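Xyloglucan-specific endo-beta-1,4-glucanase (Uncultured bacterium, PDB 4W88) probably cleaves the beta-1,4-linked glucan backbone of xyloglucan, a plant cell-wall polysaccharide, as a family 5 glycoside hydrolase. Local coordinates at residues 23-28 against 61-66; 265-270 against 297-302. The protein carries 1 engineered substitution. One frame throughout, in Å; residues are numbered along the deposited sequence.

Overall arrangement
Both contacts join neighbours in the eight-stranded TIM barrel, but at different levels of it, on opposite sides of the chain's centre with their own centres 26 Å apart. Contact 2 is buried: strands 267-272 and 300-305, the seventh and eighth, pair through main-chain hydrogen bonds, with apolar side chains packed on both faces of the sheet. Contact 1 is only partly buried and contains no strand pairing. There the loops that follow the first and second strands meet through a threonine hydroxyl, a proline and two bridging waters, close to a bound Tris molecule. Main-chain bonds therefore join the strands of the barrel wall, whereas individual side-chain and water bonds hold the irregular loops at its end.

Contact 1: residues 23-28 against 61-66; sequences DATGGG and PVTFAN
The Phe-64 ring has Val-62 CG1 over one face, 3.4 Å above the plane and displaced toward the rim, and it meets the ring of Trp-80 with the planes almost perpendicular. This aromatic group packs on the side turned from residues 23-28 and backs the loop 61-66. Another flat group, the Asp-23 carboxylate, lies alongside the proline ring, OD1 reaching Pro-61 CG at 3.6 Å. The two side chains point the same way, so a rigid apolar ring flanks the acid while backbone N-H groups of Thr-21 and Asn-20 bind OD1 and OD2. Asp-23 CG sits in the crowded position between N and the carbonyl carbon (chi1 44°), close to its own chain, where those amides can grip it.

These are the loops after strands 15-18 and 57-60 of the TIM barrel, at the C-terminal ends of the strands, where the active site of such enzymes lies; a bound Tris molecule is about 4 Å from the Asp-23 side chain.

Thr-63 carries the junction. Its OG1, beside its own backbone N, donates to Asp-23 O at 2.7 Å, coming from above the carbonyl plane (C=O...donor angle 112°), and is also bonded to His-104 N. Its methyl CG2 meets Thr-25 CG2 at 4.0 Å, the two side chains crossing obliquely, so both branches are used. A valine here would probably loosen the two loops, because the bonds to Asp-23 O and His-104 N would be lost. Water 1 bridges Ala-24 O and Thr-63 O. Farther along, Asn-66 ND2 donates to water 2 at 3.0 Å, and that water is also bonded to Gly-26 O and Gly-28 O; Gly-27 and Gly-28, both at positive phi, let the chain curl round it.

Contact 2: residues 265-270 against 297-302; sequences IPVVIT and DGVKCF
Ile-269 is the tight point of the pairing, because both its main-chain polar atoms bond to the neighbouring strand. Its N donates to Lys-300 O at 3.0 Å, and its O accepts from Phe-302 N at 2.8 Å, nearly along the C=O axis (174°). The same oxygen also receives a CA-H...O contact from Cys-301 CA at 3.1 Å, and lies in plane at the edge of the Phe-302 ring.

Side chains alternate across the two strands. On one face Ile-269 CB meets Cys-301 CB at 3.8 Å, a pairing of a small residue with a branched one; Leu-294 of helix 280-295 covers both. On the other, Val-268 CG1, anti to its backbone N, touches Phe-302 CE1 at 3.7 Å, the side chains crossing obliquely. Thr-270 directs its hydroxyl to Glu-145 and His-223.

Toward residues 297-299 the pairing loosens. Val-267 O and Lys-300 N stand 4.5 Å apart, and water 3 joins them, donating to the oxygen at 2.7 Å and accepting from the nitrogen. Val-299, buried, still packs here, its CG1 3.6 Å from Val-267 O. Lys-300 is partly exposed, and its long chain leads away from the other strand, as suits a charged end; NZ makes a weak hydrogen bond to Ile-12 O. Gly-298, exposed and at positive phi, is the C-prime residue of the Schellman motif that ends helix 280-295, from which the chain leads into strand 300-305. Strand, helix and parallel strand make a right-handed beta-alpha-beta crossover, here the last strand-to-strand step of the TIM barrel.

Contact 1: residues 23-28 against 61-66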
ATOM      1  N   ASP A  23      -5.364  -7.182   7.199  1.00 14.90           N
ATOM      2  CA  ASP A  23      -5.054  -5.964   7.919  1.00 14.95           C
ATOM      3  C   ASP A  23      -6.002  -5.694   9.055  1.00 13.87           C
ATOM      4  O   ASP A  23      -5.705  -4.846   9.906  1.00 16.42           O
ATOM      5  CB  ASP A  23      -5.038  -4.722   6.995  1.00 17.03           C
ATOM      6  CG  ASP A  23      -6.221  -4.673   6.014  1.00 18.51           C
ATOM      7  OD1 ASP A  23      -6.571  -5.703   5.351  1.00 16.41           O
ATOM      8  OD2 ASP A  23      -6.784  -3.542   5.856  1.00 16.98           O
ATOM      9  N   ALA A  24      -7.129  -6.384   9.066  1.00 15.95           N
ATOM     10  CA  ALA A  24      -8.069  -6.232  10.158  1.00 17.29           C
ATOM     11  C   ALA A  24      -7.476  -6.683  11.499  1.00 15.78           C
ATOM     12  O   ALA A  24      -6.732  -7.637  11.564  1.00 18.15           O
ATOM     13  CB  ALA A  24      -9.354  -6.989   9.858  1.00 16.17           C
ATOM     14  N   THR A  25      -7.899  -6.045  12.578  1.00 18.60           N
ATOM     15  CA  THR A  25      -7.210  -6.165  13.894  1.00 18.96           C
ATOM     16  C   THR A  25      -8.067  -6.808  14.969  1.00 17.16           C
ATOM     17  O   THR A  25      -7.643  -6.908  16.124  1.00 19.12           O
ATOM     18  CB  THR A  25      -6.798  -4.786  14.377  1.00 16.03           C
ATOM     19  OG1 THR A  25      -7.961  -3.985  14.622  1.00 18.77           O
ATOM     20  CG2 THR A  25      -5.803  -4.132  13.395  1.00 21.08           C
ATOM     21  N   GLY A  26      -9.246  -7.316  14.604  1.00 18.70           N
ATOM     22  CA  GLY A  26     -10.038  -8.066  15.550  1.00 19.72           C
ATOM     23  C   GLY A  26      -9.539  -9.499  15.621  1.00 20.02           C
ATOM     24  O   GLY A  26      -8.667  -9.928  14.864  1.00 21.29           O
ATOM     25  N   GLY A  27     -10.166 -10.239  16.499  1.00 23.03           N
ATOM     26  CA  GLY A  27      -9.905 -11.665  16.664  1.00 24.95           C
ATOM     27  C   GLY A  27      -8.676 -12.074  17.416  1.00 19.85           C
ATOM     28  O   GLY A  27      -8.429 -13.324  17.571  1.00 23.53           O
ATOM     29  N   GLY A  28      -7.876 -11.120  17.854  1.00 23.66           N
ATOM     30  CA  GLY A  28      -6.679 -11.487  18.590  1.00 22.71           C
ATOM     31  C   GLY A  28      -5.667 -12.323  17.835  1.00 23.54           C
ATOM     32  O   GLY A  28      -5.436 -12.121  16.637  1.00 20.82           O
ATOM     33  N   PRO A  61      -2.466  -6.165   2.241  1.00 13.39           N
ATOM     34  CA  PRO A  61      -2.098  -5.540   3.515  1.00 13.67           C
ATOM     35  C   PRO A  61      -2.297  -6.518   4.651  1.00 13.04           C
ATOM     36  O   PRO A  61      -3.304  -7.217   4.715  1.00 15.78           O
ATOM     37  CB  PRO A  61      -3.063  -4.384   3.609  1.00 16.11           C
ATOM     38  CG  PRO A  61      -4.219  -4.756   2.756  1.00 20.88           C
ATOM     39  CD  PRO A  61      -3.702  -5.625   1.671  1.00 14.97           C
ATOM     40  N   VAL A  62      -1.337  -6.527   5.567  1.00 14.66           N
ATOM     41  CA  VAL A  62      -1.356  -7.467   6.670  1.00 13.06           C
ATOM     42  C   VAL A  62      -0.970  -6.750   7.972  1.00 13.32           C
ATOM     43  O   VAL A  62       0.058  -6.076   8.016  1.00 14.47           O
ATOM     44  CB  VAL A  62      -0.400  -8.625   6.486  1.00 16.52           C
ATOM     45  CG1 VAL A  62      -0.547  -9.618   7.599  1.00 15.10           C
ATOM     46  CG2 VAL A  62      -0.645  -9.347   5.168  1.00 14.40           C
ATOM     47  N   THR A  63      -1.757  -6.932   9.025  1.00 14.63           N
ATOM     48  CA  THR A  63      -1.379  -6.396  10.324  1.00 15.45           C
ATOM     49  C   THR A  63      -0.912  -7.580  11.133  1.00 16.20           C
ATOM     50  O   THR A  63      -1.661  -8.548  11.382  1.00 16.89           O
ATOM     51  CB  THR A  63      -2.570  -5.670  11.070  1.00 15.47           C
ATOM     52  OG1 THR A  63      -3.042  -4.610  10.184  1.00 15.32           O
ATOM     53  CG2 THR A  63      -2.075  -5.077  12.369  1.00 16.26           C
ATOM     54  N   PHE A  64       0.326  -7.481  11.599  1.00 16.49           N
ATOM     55  CA  PHE A  64       0.938  -8.619  12.306  1.00 14.06           C
ATOM     56  C   PHE A  64       0.827  -8.531  13.812  1.00 16.71           C
ATOM     57  O   PHE A  64       0.838  -9.555  14.470  1.00 16.04           O
ATOM     58  CB  PHE A  64       2.405  -8.673  11.910  1.00 14.90           C
ATOM     59  CG  PHE A  64       2.577  -9.144  10.506  1.00 16.61           C
ATOM     60  CD1 PHE A  64       2.573 -10.533  10.240  1.00 15.42           C
ATOM     61  CD2 PHE A  64       2.696  -8.255   9.460  1.00 15.90           C
ATOM     62  CE1 PHE A  64       2.709 -10.977   8.925  1.00 15.25           C
ATOM     63  CE2 PHE A  64       2.801  -8.750   8.121  1.00 15.47           C
ATOM     64  CZ  PHE A  64       2.772 -10.127   7.864  1.00 16.82           C
ATOM     65  N   ALA A  65       0.748  -7.297  14.342  1.00 16.40           N
ATOM     66  CA  ALA A  65       0.870  -7.055  15.758  1.00 15.84           C
ATOM     67  C   ALA A  65       0.242  -8.139  16.684  1.00 16.83           C
ATOM     68  O   ALA A  65       0.933  -8.693  17.576  1.00 17.93           O
ATOM     69  CB  ALA A  65       0.328  -5.673  16.136  1.00 22.00           C
ATOM     70  N   ASN A  66      -1.068  -8.346  16.559  1.00 18.03           N
ATOM     71  CA  ASN A  66      -1.714  -9.288  17.465  1.00 16.40           C
ATOM     72  C   ASN A  66      -1.332 -10.779  17.275  1.00 17.04           C
ATOM     73  O   ASN A  66      -1.655 -11.627  18.137  1.00 19.76           O
ATOM     74  CB  ASN A  66      -3.198  -9.175  17.337  1.00 20.22           C
ATOM     75  CG  ASN A  66      -3.718  -7.877  17.849  1.00 21.26           C
ATOM     76  OD1 ASN A  66      -3.101  -7.198  18.682  1.00 22.40           O
ATOM     77  ND2 ASN A  66      -4.856  -7.495  17.349  1.00 25.78           N
TER
HETATM   78  O   HOH W   1      -4.421  -9.179  11.732  1.00 21.36           O
HETATM   79  O   HOH W   2      -5.875  -9.626  15.450  1.00 21.34           O

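Contact 2: residues 265-270 against 297-302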
ATOM      1  N   ILE A 265      14.183   7.780  -9.493  1.00 26.84           N
ATOM      2  CA  ILE A 265      13.830   6.935  -8.358  1.00 21.44           C
ATOM      3  C   ILE A 265      12.416   6.351  -8.619  1.00 22.61           C
ATOM      4  O   ILE A 265      11.457   7.124  -8.873  1.00 23.81           O
ATOM      5  CB  ILE A 265      13.819   7.732  -7.019  1.00 23.45           C
ATOM      6  CG1 ILE A 265      15.099   8.541  -6.701  1.00 32.66           C
ATOM      7  CG2 ILE A 265      13.481   6.760  -5.877  1.00 27.18           C
ATOM      8  CD1 ILE A 265      16.336   7.730  -6.792  1.00 40.54           C
ATOM      9  N   PRO A 266      12.276   5.001  -8.610  1.00 22.06           N
ATOM     10  CA  PRO A 266      10.975   4.418  -8.816  1.00 19.73           C
ATOM     11  C   PRO A 266       9.966   4.847  -7.737  1.00 22.23           C
ATOM     12  O   PRO A 266      10.287   4.839  -6.553  1.00 21.91           O
ATOM     13  CB  PRO A 266      11.255   2.893  -8.738  1.00 22.37           C
ATOM     14  CG  PRO A 266      12.628   2.757  -9.235  1.00 24.97           C
ATOM     15  CD  PRO A 266      13.317   3.965  -8.633  1.00 21.98           C
ATOM     16  N   VAL A 267       8.762   5.207  -8.197  1.00 21.56           N
ATOM     17  CA  VAL A 267       7.654   5.555  -7.348  1.00 20.77           C
ATOM     18  C   VAL A 267       6.449   4.692  -7.657  1.00 17.30           C
ATOM     19  O   VAL A 267       6.139   4.424  -8.835  1.00 21.11           O
ATOM     20  CB  VAL A 267       7.250   7.040  -7.522  1.00 26.67           C
ATOM     21  CG1 VAL A 267       6.052   7.392  -6.666  1.00 22.99           C
ATOM     22  CG2 VAL A 267       8.409   7.852  -7.085  1.00 29.62           C
ATOM     23  N   VAL A 268       5.798   4.246  -6.588  1.00 17.85           N
ATOM     24  CA  VAL A 268       4.587   3.427  -6.660  1.00 16.04           C
ATOM     25  C   VAL A 268       3.523   4.058  -5.731  1.00 17.09           C
ATOM     26  O   VAL A 268       3.779   4.338  -4.555  1.00 19.43           O
ATOM     27  CB  VAL A 268       4.799   1.927  -6.221  1.00 22.89           C
ATOM     28  CG1 VAL A 268       3.488   1.183  -6.554  1.00 19.53           C
ATOM     29  CG2 VAL A 268       5.914   1.290  -6.947  1.00 29.32           C
ATOM     30  N   ILE A 269       2.333   4.328  -6.263  1.00 16.44           N
ATOM     31  CA  ILE A 269       1.190   4.764  -5.447  1.00 15.96           C
ATOM     32  C   ILE A 269       0.463   3.522  -4.888  1.00 15.18           C
ATOM     33  O   ILE A 269      -0.351   2.925  -5.591  1.00 16.52           O
ATOM     34  CB  ILE A 269       0.237   5.698  -6.198  1.00 19.11           C
ATOM     35  CG1 ILE A 269       1.008   6.876  -6.842  1.00 20.06           C
ATOM     36  CG2 ILE A 269      -0.845   6.113  -5.280  1.00 19.35           C
ATOM     37  CD1 ILE A 269       1.773   7.764  -5.887  1.00 21.86           C
ATOM     38  N   THR A 270       0.739   3.153  -3.628  1.00 16.14           N
ATOM     39  CA  THR A 270       0.260   1.910  -3.133  1.00 15.62           C
ATOM     40  C   THR A 270      -1.156   1.951  -2.611  1.00 14.44           C
ATOM     41  O   THR A 270      -1.742   0.885  -2.340  1.00 15.42           O
ATOM     42  CB  THR A 270       1.247   1.238  -2.139  1.00 15.13           C
ATOM     43  OG1 THR A 270       1.473   2.096  -1.002  1.00 16.04           O
ATOM     44  CG2 THR A 270       2.567   0.929  -2.849  1.00 16.87           C
ATOM     45  N   ASP A 297       4.258   9.396 -16.676  1.00 29.78           N
ATOM     46  CA  ASP A 297       5.592   8.890 -16.377  1.00 30.08           C
ATOM     47  C   ASP A 297       5.597   7.377 -16.079  1.00 24.39           C
ATOM     48  O   ASP A 297       6.560   6.843 -15.518  1.00 26.79           O
ATOM     49  CB  ASP A 297       6.235   9.688 -15.232  1.00 32.34           C
ATOM     50  CG  ASP A 297       6.415  11.136 -15.588  1.00 32.50           C
ATOM     51  OD1 ASP A 297       7.393  11.395 -16.340  1.00 39.82           O
ATOM     52  OD2 ASP A 297       5.544  11.991 -15.220  1.00 35.55           O
ATOM     53  N   GLY A 298       4.534   6.693 -16.464  1.00 25.27           N
ATOM     54  CA  GLY A 298       4.393   5.252 -16.237  1.00 26.13           C
ATOM     55  C   GLY A 298       4.390   4.841 -14.766  1.00 23.48           C
ATOM     56  O   GLY A 298       4.835   3.706 -14.407  1.00 24.43           O
ATOM     57  N   VAL A 299       3.882   5.734 -13.920  1.00 22.95           N
ATOM     58  CA  VAL A 299       3.771   5.416 -12.486  1.00 20.97           C
ATOM     59  C   VAL A 299       2.514   4.594 -12.277  1.00 21.03           C
ATOM     60  O   VAL A 299       1.441   4.920 -12.810  1.00 23.08           O
ATOM     61  CB  VAL A 299       3.753   6.716 -11.643  1.00 21.72           C
ATOM     62  CG1 VAL A 299       3.514   6.432 -10.166  1.00 21.18           C
ATOM     63  CG2 VAL A 299       5.056   7.475 -11.845  1.00 24.45           C
ATOM     64  N   LYS A 300       2.651   3.526 -11.508  1.00 20.05           N
ATOM     65  CA  LYS A 300       1.561   2.597 -11.246  1.00 17.00           C
ATOM     66  C   LYS A 300       0.883   2.901  -9.905  1.00 19.93           C
ATOM     67  O   LYS A 300       1.537   3.447  -8.973  1.00 20.14           O
ATOM     68  CB  LYS A 300       2.084   1.168 -11.278  1.00 20.34           C
ATOM     69  CG  LYS A 300       2.887   0.833 -12.542  1.00 22.97           C
ATOM     70  CD  LYS A 300       2.008   0.947 -13.803  1.00 21.93           C
ATOM     71  CE  LYS A 300       2.833   0.658 -15.041  1.00 24.26           C
ATOM     72  NZ  LYS A 300       1.921   0.838 -16.169  1.00 33.39           N
ATOM     73  N   CYS A 301      -0.395   2.545  -9.823  1.00 18.34           N
ATOM     74  CA  CYS A 301      -1.129   2.704  -8.593  1.00 17.19           C
ATOM     75  C   CYS A 301      -1.890   1.431  -8.274  1.00 18.23           C
ATOM     76  O   CYS A 301      -2.184   0.587  -9.157  1.00 18.76           O
ATOM     77  CB  CYS A 301      -2.100   3.913  -8.667  1.00 17.30           C
ATOM     78  SG  CYS A 301      -3.422   3.828  -9.844  1.00 20.59           S
ATOM     79  N   PHE A 302      -2.238   1.343  -6.985  1.00 15.50           N
ATOM     80  CA  PHE A 302      -3.043   0.276  -6.435  1.00 15.68           C
ATOM     81  C   PHE A 302      -4.274   0.865  -5.759  1.00 15.29           C
ATOM     82  O   PHE A 302      -4.156   1.700  -4.849  1.00 16.90           O
ATOM     83  CB  PHE A 302      -2.234  -0.526  -5.394  1.00 14.87           C
ATOM     84  CG  PHE A 302      -1.125  -1.376  -5.937  1.00 16.02           C
ATOM     85  CD1 PHE A 302       0.012  -0.797  -6.526  1.00 17.34           C
ATOM     86  CD2 PHE A 302      -1.196  -2.760  -5.886  1.00 16.96           C
ATOM     87  CE1 PHE A 302       1.030  -1.588  -7.044  1.00 17.01           C
ATOM     88  CE2 PHE A 302      -0.170  -3.536  -6.415  1.00 15.31           C
ATOM     89  CZ  PHE A 302       0.913  -2.972  -7.017  1.00 17.58           C
TER
HETATM   90  O   HOH W   3       5.136   2.572 -10.445  1.00 19.94           O